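Local atomic coordinates of peroxiredoxin (Akkermansia muciniphila, PDB entry 6KHX), a protein that probably reduces hydrogen peroxide and other peroxides with redox-active cysteines, as a typical 2-Cys peroxiredoxin of the thioredoxin-like superfamily. Residues P50-G55 / L159-D164; T46-T51 / A136-F141; L173-L178 / L185-G190; A192-S197 / A202-K207; P23-D28 / S98-S103. All coordinates share one frame; numbering follows the deposited sequence.

Following the chain from the N terminus, contact 5 opens first, at 23-28, and closes at 98-103, on and just before strand 101-103, joining the short strand 24-25 to the central sheet. Before it closes, contacts 2 and 1 have both opened at the start of helix 48-58, sharing P50 and T51, so each crosses contact 5. Contact 2 closes first, on strand 138-143, and contact 1 afterwards, on the loop entering helix 163-179; a salt bridge between E52 and R138 joins the two. Contacts 3 and 4 then follow in series as short local loops. The first returns the chain to helix 163-179, the second folds helix 198-209 against the segment before it, and they touch where W187 and H175 meet A192 and A193.

Contact 1: residues P50-G55 / L159-D164; sequences PTELIG and LGRSID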
# COMPACT_ATOMS: atom_id res chain seq x y z
N PRO B 50 -4.10 31.41 -38.81
CA PRO B 50 -4.75 32.68 -39.21
C PRO B 50 -5.82 32.50 -40.28
O PRO B 50 -6.81 33.23 -40.25
CB PRO B 50 -3.58 33.54 -39.70
CG PRO B 50 -2.50 32.59 -40.02
CD PRO B 50 -2.64 31.48 -39.03
N THR B 51 -5.64 31.58 -41.23
CA THR B 51 -6.68 31.39 -42.23
C THR B 51 -7.96 30.86 -41.60
O THR B 51 -9.06 31.31 -41.95
CB THR B 51 -6.19 30.47 -43.35
OG1 THR B 51 -6.28 29.10 -42.94
CG2 THR B 51 -4.77 30.81 -43.68
N GLU B 52 -7.84 29.94 -40.65
CA GLU B 52 -9.03 29.45 -39.96
C GLU B 52 -9.70 30.56 -39.15
O GLU B 52 -10.92 30.72 -39.19
CB GLU B 52 -8.67 28.25 -39.08
CG GLU B 52 -8.08 27.09 -39.86
CD GLU B 52 -7.85 25.85 -39.02
OE1 GLU B 52 -8.55 24.84 -39.25
OE2 GLU B 52 -6.98 25.90 -38.13
N LEU B 53 -8.90 31.36 -38.44
CA LEU B 53 -9.47 32.42 -37.62
C LEU B 53 -10.17 33.47 -38.48
O LEU B 53 -11.29 33.91 -38.18
CB LEU B 53 -8.39 33.05 -36.75
CG LEU B 53 -7.96 32.25 -35.52
CD1 LEU B 53 -6.47 32.39 -35.22
CD2 LEU B 53 -8.78 32.66 -34.30
N ILE B 54 -9.52 33.89 -39.57
CA ILE B 54 -10.10 34.89 -40.46
C ILE B 54 -11.35 34.34 -41.14
O ILE B 54 -12.36 35.05 -41.25
CB ILE B 54 -9.06 35.37 -41.48
CG1 ILE B 54 -7.98 36.18 -40.77
CG2 ILE B 54 -9.73 36.22 -42.55
CD1 ILE B 54 -6.74 36.40 -41.60
N GLY B 55 -11.32 33.09 -41.59
CA GLY B 55 -12.50 32.51 -42.21
C GLY B 55 -13.68 32.45 -41.25
O GLY B 55 -14.81 32.73 -41.64
N LEU B 159 -3.76 20.21 -41.59
CA LEU B 159 -5.05 20.01 -42.25
C LEU B 159 -6.06 21.01 -41.68
O LEU B 159 -6.67 20.76 -40.64
CB LEU B 159 -5.53 18.58 -42.06
CG LEU B 159 -4.50 17.51 -42.40
CD1 LEU B 159 -5.06 16.10 -42.23
CD2 LEU B 159 -4.03 17.72 -43.83
N GLY B 160 -6.25 22.12 -42.39
CA GLY B 160 -7.23 23.11 -41.97
C GLY B 160 -8.64 22.56 -41.99
O GLY B 160 -8.97 21.61 -42.71
N ARG B 161 -9.49 23.17 -41.19
CA ARG B 161 -10.85 22.67 -41.02
C ARG B 161 -11.76 23.30 -42.07
O ARG B 161 -11.32 24.03 -42.96
CB ARG B 161 -11.31 22.93 -39.59
CG ARG B 161 -10.67 21.99 -38.58
CD ARG B 161 -10.70 22.53 -37.17
NE ARG B 161 -9.70 23.58 -36.99
CZ ARG B 161 -9.34 24.07 -35.81
NH1 ARG B 161 -9.90 23.59 -34.70
NH2 ARG B 161 -8.42 25.03 -35.73
N SER B 162 -13.06 23.02 -41.96
CA SER B 162 -14.05 23.45 -42.94
C SER B 162 -15.22 24.10 -42.22
O SER B 162 -15.86 23.46 -41.39
CB SER B 162 -14.52 22.26 -43.78
OG SER B 162 -15.83 22.47 -44.27
N ILE B 163 -15.50 25.35 -42.57
CA ILE B 163 -16.65 26.04 -41.99
C ILE B 163 -17.96 25.40 -42.43
O ILE B 163 -18.93 25.35 -41.66
CB ILE B 163 -16.60 27.53 -42.37
CG1 ILE B 163 -15.40 28.18 -41.68
CG2 ILE B 163 -17.93 28.24 -42.08
CD1 ILE B 163 -15.55 29.66 -41.47
N ASP B 164 -18.01 24.89 -43.66
CA ASP B 164 -19.24 24.28 -44.15
C ASP B 164 -19.66 23.11 -43.28
O ASP B 164 -20.84 22.97 -42.95
CB ASP B 164 -19.09 23.85 -45.61
CG ASP B 164 -18.88 25.03 -46.54
OD1 ASP B 164 -19.35 26.14 -46.21
OD2 ASP B 164 -18.26 24.84 -47.60
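E52, one turn into helix 48-58, faces R161 on the loop that leads into helix 163-179, and the two form a buried, two-pronged salt bridge within the thioredoxin-like fold of this peroxiredoxin. This is the tight half of the contact. The guanidinium comes side-on: NE of R161 lies 2.8 Å from OE1 of E52, and NH2 of R161 lies 2.9 Å from OE2 of E52, both bonds nearly straight. The two flat groups are turned 48° apart, so the nitrogens sit above the carboxylate plane while the oxygens stay close to that of the guanidinium. A third bond comes from the backbone, where N of R161 donates to OE1 of E52 at 2.7 Å. It arrives on the face opposite to NE, so OE1 is gripped from both faces by one residue. A bend at chi3 (-76°) folds the arginine back far enough for this. Further out, OE2 of E52 forms a second salt bridge with NH1 of R138, which puts the carboxylate between two arginines, and NH1 of R161 bonds to the carbonyl of F40.

The other half is looser and nearer solvent, with no polar bond. I163 points toward the helix, also packing on L185 of the second subunit. Its methyl CD1 rests on the backbone of G55, 3.2 Å from the carbonyl O of that glycine.

Contact 2: residues T46-T51 / A136-F141; sequences TFVCPT and AYRGLF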
# COMPACT_ATOMS: atom_id res chain seq x y z
N THR B 46 1.33 31.77 -36.94
CA THR B 46 1.75 30.71 -37.86
C THR B 46 0.96 30.82 -39.16
O THR B 46 0.75 31.93 -39.66
CB THR B 46 1.61 29.32 -37.22
OG1 THR B 46 0.34 29.18 -36.59
CG2 THR B 46 2.71 29.11 -36.18
N PHE B 47 0.55 29.69 -39.73
CA PHE B 47 0.18 29.62 -41.14
C PHE B 47 -1.29 29.26 -41.35
O PHE B 47 -2.05 30.11 -41.82
CB PHE B 47 1.12 28.63 -41.84
CG PHE B 47 2.54 28.72 -41.36
CD1 PHE B 47 3.19 29.95 -41.28
CD2 PHE B 47 3.22 27.58 -40.94
CE1 PHE B 47 4.50 30.03 -40.81
CE2 PHE B 47 4.53 27.65 -40.48
CZ PHE B 47 5.17 28.88 -40.42
N VAL B 48 -1.70 28.03 -41.05
CA VAL B 48 -3.11 27.65 -41.23
C VAL B 48 -3.99 28.34 -40.20
O VAL B 48 -5.13 28.72 -40.48
CB VAL B 48 -3.26 26.12 -41.14
CG1 VAL B 48 -4.72 25.71 -41.30
CG2 VAL B 48 -2.41 25.44 -42.19
N CYS B 49 -3.46 28.53 -38.99
CA CYS B 49 -4.25 29.09 -37.90
C CYS B 49 -4.85 30.44 -38.25
O CYS B 49 -6.06 30.64 -38.01
CB CYS B 49 -3.38 29.13 -36.64
SG CYS B 49 -2.34 27.61 -36.39
N PRO B 50 -4.10 31.41 -38.81
CA PRO B 50 -4.75 32.68 -39.21
C PRO B 50 -5.82 32.50 -40.28
O PRO B 50 -6.81 33.23 -40.25
CB PRO B 50 -3.58 33.54 -39.70
CG PRO B 50 -2.50 32.59 -40.02
CD PRO B 50 -2.64 31.48 -39.03
N THR B 51 -5.64 31.58 -41.23
CA THR B 51 -6.68 31.39 -42.23
C THR B 51 -7.96 30.86 -41.60
O THR B 51 -9.06 31.31 -41.95
CB THR B 51 -6.19 30.47 -43.35
OG1 THR B 51 -6.28 29.10 -42.94
CG2 THR B 51 -4.77 30.81 -43.68
N ALA B 136 -2.03 22.85 -28.75
CA ALA B 136 -3.31 22.26 -29.11
C ALA B 136 -3.34 21.86 -30.59
O ALA B 136 -2.88 22.61 -31.46
CB ALA B 136 -4.45 23.23 -28.81
N TYR B 137 -3.91 20.68 -30.85
CA TYR B 137 -4.24 20.29 -32.21
C TYR B 137 -5.47 21.06 -32.69
O TYR B 137 -6.13 21.77 -31.93
CB TYR B 137 -4.51 18.78 -32.28
CG TYR B 137 -3.28 17.91 -32.44
CD1 TYR B 137 -2.51 17.96 -33.61
CD2 TYR B 137 -2.90 17.02 -31.45
CE1 TYR B 137 -1.39 17.16 -33.77
CE2 TYR B 137 -1.78 16.21 -31.60
CZ TYR B 137 -1.03 16.29 -32.76
OH TYR B 137 0.08 15.49 -32.92
N ARG B 138 -5.79 20.90 -33.98
CA ARG B 138 -6.91 21.62 -34.59
C ARG B 138 -8.21 20.93 -34.16
O ARG B 138 -8.77 20.07 -34.86
CB ARG B 138 -6.77 21.69 -36.10
CG ARG B 138 -5.53 22.46 -36.50
CD ARG B 138 -5.45 22.80 -37.97
NE ARG B 138 -4.08 23.20 -38.26
CZ ARG B 138 -3.57 24.39 -37.97
NH1 ARG B 138 -4.32 25.33 -37.39
NH2 ARG B 138 -2.30 24.64 -38.25
N GLY B 139 -8.68 21.31 -32.98
CA GLY B 139 -9.82 20.65 -32.35
C GLY B 139 -11.08 21.50 -32.45
O GLY B 139 -11.01 22.72 -32.29
N LEU B 140 -12.22 20.87 -32.68
CA LEU B 140 -13.45 21.63 -32.80
C LEU B 140 -14.58 20.91 -32.07
O LEU B 140 -14.70 19.69 -32.15
CB LEU B 140 -13.84 21.87 -34.27
CG LEU B 140 -15.10 22.71 -34.50
CD1 LEU B 140 -14.93 23.67 -35.67
CD2 LEU B 140 -16.32 21.82 -34.71
N PHE B 141 -15.37 21.68 -31.32
CA PHE B 141 -16.46 21.15 -30.51
C PHE B 141 -17.73 21.95 -30.74
O PHE B 141 -17.69 23.19 -30.77
CB PHE B 141 -16.12 21.15 -29.01
CG PHE B 141 -14.86 20.41 -28.67
CD1 PHE B 141 -13.62 21.01 -28.84
CD2 PHE B 141 -14.92 19.11 -28.21
CE1 PHE B 141 -12.47 20.33 -28.54
CE2 PHE B 141 -13.77 18.42 -27.91
CZ PHE B 141 -12.54 19.03 -28.07
O HOH W 1 0.08 26.53 -38.81
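C49 and R138 meet in the first-turn region of helix 48-58, where P42, T46 and C49 spell the P-x-x-x-T-x-x-C motif of peroxiredoxins. By its place in that motif C49 is probably the peroxidatic cysteine, and R138 matches the arginine that accompanies it in the family. In the first shell, NH1 of R138 donates to SG of C49 over 3.2 Å, with the sulfur close to the guanidinium plane. V48 covers one face of the same group: its CB stands 3.4 Å above the plane, toward the rim. A water at the guanidinium's edge accepts from the backbone N of V48 at 3.2 Å and, weakly, from NH2 of R138.

The next shell sets the arginine in place. R138 starts strand 138-143 at the centre of an inverse gamma turn, and its chain runs extended from CG to NE, which carries the head across to the helix. The carbonyl of F157 holds NE, and E52 steadies NH1, so two of the three guanidinium nitrogens are held from outside the contact. W84 and P42 pack on C49. Around the helix start, C183 of the second subunit packs on V48. The first turn is closed by T51, whose OG1 donates to O of V48 at 2.7 Å, in the carbonyl plane on a lone pair.

Contact 3: residues L173-L178 / L185-G190; sequences LQHFEL and LGWHKG
W187 and H175 supply nearly all the surface buried here, and they meet ring against ring. The six-membered ring of the tryptophan brings CZ2 over one face of the imidazole, 3.5 Å above its plane and displaced toward the rim, where CZ2 of W187 is 3.6 Å from ND1 of H175. Beside it, CH2 of W187 touches CB of H175, also at 3.6 Å. The planes stand at 53° with centroids 4.9 Å apart, an oblique pairing. Both residues place CG opposite the backbone N (chi1 -175° for H175), and their side chains cross at about a right angle.

The tryptophan belongs to the C-terminal extension of the peroxiredoxin, the arm that leaves helix 163-179 and doubles back beside it; just before W187, N of L185 bonds to OG1 of T51 of the second subunit. Each ring is also held at its polar end. E181 hydrogen-bonds NE2 of H175, and the carbonyl of E191 takes NE1 of W187, which restrains the turning of each ring. Putting an alanine in place of H175 would probably leave CZ2 of W187 without its cover and E181 without its hydrogen-bond mate. The indole is flanked from its own segment too: the backbone N of K189 lies 3.7 Å above one face, toward the rim, while D171 and A172 of helix 163-179 touch the same side chain.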
# COMPACT_ATOMS: atom_id res chain seq x y z
N LEU B 173 -27.93 19.51 -35.62
CA LEU B 173 -28.28 19.51 -34.20
C LEU B 173 -29.56 20.29 -33.96
O LEU B 173 -30.46 19.82 -33.25
CB LEU B 173 -27.14 20.09 -33.37
CG LEU B 173 -27.53 20.31 -31.90
CD1 LEU B 173 -27.83 18.98 -31.24
CD2 LEU B 173 -26.47 21.07 -31.11
N GLN B 174 -29.67 21.47 -34.56
CA GLN B 174 -30.86 22.30 -34.35
C GLN B 174 -32.10 21.65 -34.95
O GLN B 174 -33.19 21.73 -34.37
CB GLN B 174 -30.63 23.69 -34.94
CG GLN B 174 -29.67 24.54 -34.11
CD GLN B 174 -29.34 25.87 -34.76
OE1 GLN B 174 -29.72 26.13 -35.90
NE2 GLN B 174 -28.64 26.73 -34.02
N HIS B 175 -31.96 20.98 -36.10
CA HIS B 175 -33.10 20.28 -36.67
C HIS B 175 -33.57 19.16 -35.77
O HIS B 175 -34.78 18.99 -35.55
CB HIS B 175 -32.75 19.74 -38.06
CG HIS B 175 -33.91 19.11 -38.75
ND1 HIS B 175 -34.70 19.79 -39.65
CD2 HIS B 175 -34.43 17.86 -38.67
CE1 HIS B 175 -35.65 19.00 -40.10
NE2 HIS B 175 -35.51 17.82 -39.52
N PHE B 176 -32.64 18.36 -35.23
CA PHE B 176 -33.05 17.29 -34.33
C PHE B 176 -33.70 17.86 -33.08
O PHE B 176 -34.68 17.30 -32.56
CB PHE B 176 -31.86 16.42 -33.95
CG PHE B 176 -32.17 15.41 -32.87
CD1 PHE B 176 -32.89 14.27 -33.16
CD2 PHE B 176 -31.75 15.62 -31.57
CE1 PHE B 176 -33.19 13.35 -32.18
CE2 PHE B 176 -32.05 14.70 -30.57
CZ PHE B 176 -32.77 13.56 -30.88
N GLU B 177 -33.19 18.99 -32.58
CA GLU B 177 -33.77 19.60 -31.39
C GLU B 177 -35.19 20.10 -31.67
O GLU B 177 -36.07 19.95 -30.82
CB GLU B 177 -32.88 20.73 -30.90
CG GLU B 177 -31.61 20.24 -30.23
CD GLU B 177 -30.71 21.38 -29.82
OE1 GLU B 177 -30.80 22.45 -30.45
OE2 GLU B 177 -29.94 21.21 -28.85
N LEU B 178 -35.42 20.69 -32.85
CA LEU B 178 -36.72 21.27 -33.17
C LEU B 178 -37.76 20.20 -33.48
O LEU B 178 -38.86 20.22 -32.92
CB LEU B 178 -36.59 22.23 -34.35
CG LEU B 178 -36.18 23.68 -34.07
CD1 LEU B 178 -35.91 24.42 -35.38
CD2 LEU B 178 -37.26 24.38 -33.26
N LEU B 185 -27.08 10.63 -43.34
CA LEU B 185 -25.79 10.96 -43.93
C LEU B 185 -25.92 12.06 -44.98
O LEU B 185 -26.83 12.02 -45.82
CB LEU B 185 -25.17 9.71 -44.54
CG LEU B 185 -23.81 9.89 -45.21
CD1 LEU B 185 -22.69 9.88 -44.19
CD2 LEU B 185 -23.60 8.79 -46.22
N GLY B 186 -25.03 13.04 -44.92
CA GLY B 186 -25.00 14.12 -45.88
C GLY B 186 -26.16 15.08 -45.81
O GLY B 186 -26.32 15.89 -46.73
N TRP B 187 -26.94 15.05 -44.74
CA TRP B 187 -28.11 15.91 -44.63
C TRP B 187 -27.71 17.38 -44.57
O TRP B 187 -26.73 17.75 -43.92
CB TRP B 187 -28.93 15.53 -43.40
CG TRP B 187 -30.15 16.38 -43.21
CD1 TRP B 187 -31.41 16.13 -43.67
CD2 TRP B 187 -30.22 17.61 -42.47
NE1 TRP B 187 -32.26 17.14 -43.29
CE2 TRP B 187 -31.56 18.06 -42.55
CE3 TRP B 187 -29.29 18.37 -41.76
CZ2 TRP B 187 -31.98 19.23 -41.94
CZ3 TRP B 187 -29.71 19.55 -41.16
CH2 TRP B 187 -31.05 19.97 -41.26
N HIS B 188 -28.48 18.21 -45.27
CA HIS B 188 -28.34 19.66 -45.22
C HIS B 188 -29.69 20.28 -44.93
O HIS B 188 -30.74 19.66 -45.13
CB HIS B 188 -27.77 20.23 -46.54
CG HIS B 188 -26.33 19.87 -46.79
ND1 HIS B 188 -25.95 18.67 -47.34
CD2 HIS B 188 -25.19 20.57 -46.57
CE1 HIS B 188 -24.63 18.63 -47.44
NE2 HIS B 188 -24.15 19.77 -46.98
N LYS B 189 -29.65 21.52 -44.44
CA LYS B 189 -30.89 22.22 -44.11
C LYS B 189 -31.77 22.33 -45.34
O LYS B 189 -31.31 22.70 -46.43
CB LYS B 189 -30.57 23.60 -43.54
CG LYS B 189 -31.76 24.28 -42.87
CD LYS B 189 -31.32 25.51 -42.09
CE LYS B 189 -32.47 26.15 -41.33
NZ LYS B 189 -32.02 27.31 -40.52
N GLY B 190 -33.04 21.96 -45.18
CA GLY B 190 -34.01 21.94 -46.25
C GLY B 190 -34.27 20.58 -46.85
O GLY B 190 -35.30 20.39 -47.51

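Contact 4: residues A192-S197 / A202-K207; sequences AAMTPS and ASYLSK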
# COMPACT_ATOMS: atom_id res chain seq x y z
N ALA B 192 -34.76 16.25 -46.60
CA ALA B 192 -35.61 15.38 -45.79
C ALA B 192 -34.81 14.74 -44.67
O ALA B 192 -33.76 14.12 -44.91
CB ALA B 192 -36.25 14.30 -46.66
N ALA B 193 -35.29 14.89 -43.43
CA ALA B 193 -34.72 14.18 -42.30
C ALA B 193 -35.43 12.84 -42.14
O ALA B 193 -35.94 12.30 -43.13
CB ALA B 193 -34.80 15.01 -41.02
N MET B 194 -35.49 12.30 -40.93
CA MET B 194 -36.01 10.96 -40.75
C MET B 194 -36.62 10.80 -39.36
O MET B 194 -36.10 11.33 -38.38
CB MET B 194 -34.90 9.92 -40.95
CG MET B 194 -35.31 8.48 -40.71
SD MET B 194 -33.88 7.40 -40.78
CE MET B 194 -32.98 8.19 -42.11
N THR B 195 -37.72 10.05 -39.30
CA THR B 195 -38.34 9.69 -38.03
C THR B 195 -37.60 8.51 -37.40
O THR B 195 -37.48 7.45 -38.04
CB THR B 195 -39.80 9.33 -38.24
OG1 THR B 195 -40.51 10.47 -38.73
CG2 THR B 195 -40.44 8.86 -36.94
N PRO B 196 -37.14 8.62 -36.16
CA PRO B 196 -36.41 7.50 -35.54
C PRO B 196 -37.33 6.35 -35.15
O PRO B 196 -37.63 6.15 -33.97
CB PRO B 196 -35.76 8.14 -34.31
CG PRO B 196 -36.62 9.30 -33.98
CD PRO B 196 -37.13 9.82 -35.30
N SER B 197 -37.75 5.57 -36.15
CA SER B 197 -38.58 4.39 -35.93
C SER B 197 -38.34 3.41 -37.07
O SER B 197 -37.72 3.75 -38.09
CB SER B 197 -40.07 4.76 -35.85
OG SER B 197 -40.55 5.22 -37.10
N ALA B 202 -37.49 2.84 -42.86
CA ALA B 202 -37.96 2.14 -44.05
C ALA B 202 -38.50 3.12 -45.09
O ALA B 202 -38.20 3.01 -46.28
CB ALA B 202 -39.02 1.11 -43.68
N SER B 203 -39.28 4.11 -44.64
CA SER B 203 -39.84 5.09 -45.56
C SER B 203 -38.75 5.98 -46.16
O SER B 203 -38.79 6.27 -47.36
CB SER B 203 -40.89 5.94 -44.84
OG SER B 203 -41.22 7.09 -45.61
N TYR B 204 -37.79 6.43 -45.35
CA TYR B 204 -36.72 7.26 -45.87
C TYR B 204 -35.90 6.52 -46.93
O TYR B 204 -35.60 7.08 -47.99
CB TYR B 204 -35.81 7.76 -44.75
CG TYR B 204 -34.64 8.60 -45.25
CD1 TYR B 204 -33.43 8.01 -45.62
CD2 TYR B 204 -34.76 9.98 -45.37
CE1 TYR B 204 -32.37 8.77 -46.09
CE2 TYR B 204 -33.70 10.75 -45.83
CZ TYR B 204 -32.51 10.14 -46.19
OH TYR B 204 -31.47 10.91 -46.65
N LEU B 205 -35.52 5.27 -46.64
CA LEU B 205 -34.66 4.56 -47.58
C LEU B 205 -35.38 4.19 -48.87
O LEU B 205 -34.73 4.10 -49.92
CB LEU B 205 -34.08 3.30 -46.93
CG LEU B 205 -33.01 3.47 -45.86
CD1 LEU B 205 -32.49 2.10 -45.42
CD2 LEU B 205 -31.87 4.35 -46.36
N SER B 206 -36.70 3.98 -48.82
CA SER B 206 -37.44 3.67 -50.03
C SER B 206 -37.45 4.84 -51.00
O SER B 206 -37.32 4.66 -52.21
CB SER B 206 -38.87 3.26 -49.68
OG SER B 206 -38.92 2.00 -49.05
N LYS B 207 -37.60 6.06 -50.47
CA LYS B 207 -37.65 7.25 -51.32
C LYS B 207 -36.32 7.51 -52.02
O LYS B 207 -36.30 8.02 -53.14
CB LYS B 207 -38.06 8.45 -50.48
CG LYS B 207 -39.43 8.27 -49.83
CD LYS B 207 -39.79 9.42 -48.91
CE LYS B 207 -41.10 9.15 -48.17
NZ LYS B 207 -42.24 8.94 -49.10
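The C-terminal arm ends in helix 198-209, and Y204 of that helix turns back onto M194 in the loop just before it. The methyl CE of M194 lies over one face of the phenol ring, 3.5 Å from CD1 of Y204 and 3.9 Å from the ring centroid, which makes a CH-pi contact. A bend at chi3 (-38°) carries the methyl there, while SD of M194 stays farther off, 5.3 Å from the centroid and oblique to the ring. The whole is a Met-aromatic contact joining loop and helix. Two backbone carbonyls meet the ring as well: O of A192 sits at its edge, near the ring plane and 3.5 Å from CE2 of Y204, while O of A193 approaches CD2 of Y204 obliquely. P184 touches both Y204 and M194. At the helix start S197 is the N-cap, its OG accepting from the backbone N of G200. A turn later O of A202 receives both the backbone N and the OG of S206, from opposite faces of the carbonyl plane. The second subunit lies close by, T51 of that chain packing on M194 and its R89 on L205.

Contact 5: residues P23-D28 / S98-S103; sequences PDFSLD and SYPIVS
F25 reaches P100 and V102 from an unusual backbone position, the second residue of a G1 beta bulge opposite A13. The residue before it, D24, has the left-handed conformation (phi 60°) that this bulge more often gives to glycine. The contact belongs to the thioredoxin-like core: strand 13-17 lies between the short strand 24-25 and strand 101-103, and the phenylalanine spans it, resting on A15 and on V71 of strand 68-74. With CG set opposite the backbone N (chi1 -177°), the ring reaches P100, just before strand 101-103, and V102 within it, both pointing toward the segment that carries the ring. Its outer end takes the proline, CZ of F25 lying 3.5 Å from CB of P100. One flank takes the valine, CD2 of F25 being 3.5 Å from CG2 of V102. Both approaches are oblique to the ring, and the two segments share no hydrogen bond. Exchanging F25 for an alanine removes the ring and would probably uncover P100 and V102 together, opening a gap beside A15 and V71.

Between the proline and the valine, I101 points to the other side of its strand, where it packs on L53 of helix 48-58. Directly after F25 comes an ST turn: N of D28 donates to OG of S26 over 3.2 Å, with a nearly straight angle of 171°.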
# COMPACT_ATOMS: atom_id res chain seq x y z
N PRO B 23 -10.70 39.71 -18.78
CA PRO B 23 -10.44 38.56 -17.91
C PRO B 23 -11.69 37.72 -17.68
O PRO B 23 -12.80 38.16 -17.99
CB PRO B 23 -9.97 39.21 -16.61
CG PRO B 23 -10.77 40.47 -16.56
CD PRO B 23 -10.98 40.93 -17.99
N ASP B 24 -11.49 36.52 -17.14
CA ASP B 24 -12.59 35.68 -16.65
C ASP B 24 -13.58 35.33 -17.76
O ASP B 24 -14.79 35.33 -17.55
CB ASP B 24 -13.29 36.36 -15.47
CG ASP B 24 -12.31 36.80 -14.40
OD1 ASP B 24 -11.41 36.01 -14.05
OD2 ASP B 24 -12.43 37.95 -13.91
N PHE B 25 -13.06 35.06 -18.96
CA PHE B 25 -13.92 34.59 -20.03
C PHE B 25 -14.24 33.12 -19.81
O PHE B 25 -13.34 32.31 -19.56
CB PHE B 25 -13.27 34.77 -21.41
CG PHE B 25 -14.17 34.36 -22.54
CD1 PHE B 25 -15.07 35.26 -23.09
CD2 PHE B 25 -14.15 33.06 -23.02
CE1 PHE B 25 -15.92 34.87 -24.12
CE2 PHE B 25 -15.00 32.67 -24.06
CZ PHE B 25 -15.88 33.58 -24.60
N SER B 26 -15.52 32.77 -19.91
CA SER B 26 -15.98 31.41 -19.69
C SER B 26 -17.16 31.16 -20.61
O SER B 26 -17.86 32.09 -21.02
CB SER B 26 -16.38 31.19 -18.22
OG SER B 26 -16.96 29.91 -18.04
N LEU B 27 -17.41 29.88 -20.90
CA LEU B 27 -18.58 29.54 -21.69
C LEU B 27 -19.86 29.50 -20.85
O LEU B 27 -20.93 29.24 -21.41
CB LEU B 27 -18.37 28.20 -22.40
CG LEU B 27 -17.16 28.13 -23.35
CD1 LEU B 27 -17.15 26.83 -24.15
CD2 LEU B 27 -17.12 29.34 -24.29
N ASP B 28 -19.76 29.75 -19.54
CA ASP B 28 -20.95 29.83 -18.70
C ASP B 28 -21.95 30.83 -19.26
O ASP B 28 -23.16 30.58 -19.25
CB ASP B 28 -20.55 30.22 -17.27
CG ASP B 28 -19.91 29.08 -16.51
OD1 ASP B 28 -19.93 27.93 -17.01
OD2 ASP B 28 -19.37 29.33 -15.41
N SER B 98 -13.00 39.48 -34.46
CA SER B 98 -13.69 40.15 -33.37
C SER B 98 -14.31 39.23 -32.33
O SER B 98 -14.63 39.70 -31.23
CB SER B 98 -14.80 41.05 -33.93
OG SER B 98 -15.76 40.28 -34.64
N TYR B 99 -14.51 37.94 -32.64
CA TYR B 99 -15.07 37.01 -31.68
C TYR B 99 -14.03 36.67 -30.61
O TYR B 99 -12.84 36.96 -30.77
CB TYR B 99 -15.58 35.76 -32.40
CG TYR B 99 -14.54 35.05 -33.23
CD1 TYR B 99 -13.68 34.12 -32.65
CD2 TYR B 99 -14.43 35.29 -34.59
CE1 TYR B 99 -12.74 33.46 -33.40
CE2 TYR B 99 -13.49 34.64 -35.35
CZ TYR B 99 -12.64 33.73 -34.75
OH TYR B 99 -11.70 33.08 -35.51
N PRO B 100 -14.44 36.06 -29.50
CA PRO B 100 -13.48 35.80 -28.41
C PRO B 100 -12.41 34.81 -28.81
O PRO B 100 -12.69 33.76 -29.39
CB PRO B 100 -14.36 35.25 -27.28
CG PRO B 100 -15.74 35.70 -27.61
CD PRO B 100 -15.81 35.69 -29.10
N ILE B 101 -11.16 35.15 -28.50
CA ILE B 101 -10.02 34.26 -28.64
C ILE B 101 -9.45 34.04 -27.25
O ILE B 101 -8.85 34.95 -26.67
CB ILE B 101 -8.96 34.81 -29.60
CG1 ILE B 101 -9.62 35.28 -30.90
CG2 ILE B 101 -7.89 33.75 -29.84
CD1 ILE B 101 -8.66 35.96 -31.88
N VAL B 102 -9.66 32.83 -26.71
CA VAL B 102 -9.30 32.51 -25.33
C VAL B 102 -7.82 32.19 -25.24
O VAL B 102 -7.25 31.53 -26.12
CB VAL B 102 -10.15 31.33 -24.84
CG1 VAL B 102 -9.76 30.93 -23.41
CG2 VAL B 102 -11.62 31.67 -24.92
N SER B 103 -7.19 32.63 -24.15
CA SER B 103 -5.81 32.29 -23.87
C SER B 103 -5.78 31.12 -22.88
O SER B 103 -6.04 31.30 -21.69
CB SER B 103 -5.06 33.50 -23.30
OG SER B 103 -3.80 33.12 -22.79